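Local coordinates for protein benzoylformate Decarboxylase (Polynucleobacter necessarius, PDB 4K9Q) that binds thiamine diphosphate and a magnesium ion and probably decarboxylates benzoylformate to benzaldehyde and carbon dioxide, at residues Glu133-Ala138 with Leu156-Asp161. Sequence-based numbering, arbitrary orientation.
Sequences EDVPGA and LSLPLD
Leu156 reaches from the strand to Ala138 in the first turn of the helix and meets it with both ends of its isobutyl fork. CD2 packs against the methyl of Ala138, Leu156 CD2 to Ala138 CB being 4.2 Å, while CD1 lies 3.9 Å from Ala138 O. The fork is carried outward by an extended side chain, with CD1 anti to CA (chi2 177°). Phe139 and Ala142, further along the same helix, also lie against Leu156. With Leu156 cut back to an alanine, the methyl and carbonyl of Ala138 would probably lose their apolar neighbour from the strand, leaving a gap between helix and sheet.

The next residue, Ser157, belongs to the other face of the strand, where its OG is hydrogen-bonded to Glu128. Leu158 returns to the helix side, and its CD2 comes 4.2 Å from Val135 CG1, the two side chains meeting at a slant. That branch of Val135 is brought round by a chi1 of 170°, which sets CG1 opposite the backbone N. Val135 also touches Val4 and Thr8 of helix 4-15, so Leu158 shares this valine with a second helix.

The contact joins the helix and second strand of the right-handed beta-alpha-beta unit formed by strand 126-127, helix 135-147 and strand 154-159, in the N-terminal domain of the thiamine diphosphate enzyme fold. The helix satisfies its backbone internally, as in Ala138 N to Asp134 O at 2.8 Å, whereas the strand bonds to the flanking strands of the parallel sheet. Between the two segments, methyl groups pack on methyl groups and on one backbone carbonyl. With all four touching residues buried and no hydrogen bond across the interface, non-directional apolar packing holds the helix against the sheet here by shape and burial.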
# COMPACT_ATOMS: atom_id res chain seq x y z
N GLU A 133 -10.29 -0.43 -23.95
CA GLU A 133 -11.53 -1.20 -24.03
C GLU A 133 -12.25 -1.33 -22.69
O GLU A 133 -13.48 -1.47 -22.64
CB GLU A 133 -11.26 -2.59 -24.61
CG GLU A 133 -10.97 -2.62 -26.11
CD GLU A 133 -9.52 -2.29 -26.47
OE1 GLU A 133 -8.72 -1.94 -25.57
OE2 GLU A 133 -9.17 -2.40 -27.66
N ASP A 134 -11.49 -1.30 -21.59
CA ASP A 134 -12.05 -1.50 -20.26
C ASP A 134 -12.57 -0.23 -19.59
O ASP A 134 -13.13 -0.30 -18.49
CB ASP A 134 -11.02 -2.14 -19.34
CG ASP A 134 -10.58 -3.51 -19.83
OD1 ASP A 134 -11.42 -4.26 -20.38
OD2 ASP A 134 -9.39 -3.84 -19.67
N VAL A 135 -12.39 0.92 -20.24
CA VAL A 135 -12.75 2.18 -19.57
C VAL A 135 -14.24 2.29 -19.22
O VAL A 135 -14.58 2.61 -18.08
CB VAL A 135 -12.21 3.43 -20.33
CG1 VAL A 135 -12.81 4.72 -19.75
CG2 VAL A 135 -10.68 3.45 -20.31
N PRO A 136 -15.14 2.03 -20.19
CA PRO A 136 -16.57 2.09 -19.84
C PRO A 136 -16.92 1.12 -18.72
O PRO A 136 -17.60 1.52 -17.77
CB PRO A 136 -17.27 1.69 -21.15
CG PRO A 136 -16.28 2.03 -22.23
CD PRO A 136 -14.93 1.75 -21.62
N GLY A 137 -16.44 -0.12 -18.80
CA GLY A 137 -16.69 -1.08 -17.74
C GLY A 137 -16.14 -0.65 -16.39
O GLY A 137 -16.72 -0.96 -15.36
N ALA A 138 -15.00 0.06 -16.40
CA ALA A 138 -14.40 0.58 -15.17
C ALA A 138 -15.28 1.66 -14.53
O ALA A 138 -15.42 1.73 -13.30
CB ALA A 138 -12.99 1.09 -15.42
N LEU A 156 -10.58 6.52 -10.31
CA LEU A 156 -10.09 5.99 -11.59
C LEU A 156 -9.00 6.89 -12.16
O LEU A 156 -9.18 8.11 -12.24
CB LEU A 156 -11.23 5.91 -12.61
CG LEU A 156 -12.40 4.98 -12.31
CD1 LEU A 156 -13.46 5.11 -13.40
CD2 LEU A 156 -11.91 3.54 -12.20
N SER A 157 -7.89 6.28 -12.56
CA SER A 157 -6.80 6.95 -13.24
C SER A 157 -6.92 6.60 -14.72
O SER A 157 -6.89 5.42 -15.09
CB SER A 157 -5.47 6.45 -12.68
OG SER A 157 -4.38 6.97 -13.41
N LEU A 158 -7.04 7.62 -15.57
CA LEU A 158 -7.44 7.43 -16.96
C LEU A 158 -6.43 8.02 -17.96
O LEU A 158 -6.40 9.22 -18.19
CB LEU A 158 -8.84 8.04 -17.16
CG LEU A 158 -9.89 7.39 -16.22
CD1 LEU A 158 -11.11 8.25 -16.06
CD2 LEU A 158 -10.28 6.00 -16.70
N PRO A 159 -5.59 7.16 -18.54
CA PRO A 159 -4.60 7.65 -19.52
C PRO A 159 -5.24 8.44 -20.67
O PRO A 159 -6.25 8.02 -21.22
CB PRO A 159 -3.97 6.35 -20.04
CG PRO A 159 -4.07 5.41 -18.87
CD PRO A 159 -5.40 5.74 -18.22
N LEU A 160 -4.64 9.57 -21.04
CA LEU A 160 -5.30 10.55 -21.91
C LEU A 160 -5.57 10.03 -23.31
O LEU A 160 -6.48 10.50 -23.99
CB LEU A 160 -4.47 11.84 -21.98
CG LEU A 160 -3.13 11.73 -22.70
CD1 LEU A 160 -3.31 12.12 -24.16
CD2 LEU A 160 -2.11 12.63 -22.03
N ASP A 161 -4.77 9.06 -23.73
CA ASP A 161 -4.88 8.52 -25.09
C ASP A 161 -6.01 7.51 -25.27
O ASP A 161 -6.32 7.13 -26.40
CB ASP A 161 -3.54 7.93 -25.56
CG ASP A 161 -3.00 6.83 -24.63
OD1 ASP A 161 -3.13 6.94 -23.38
OD2 ASP A 161 -2.42 5.85 -25.16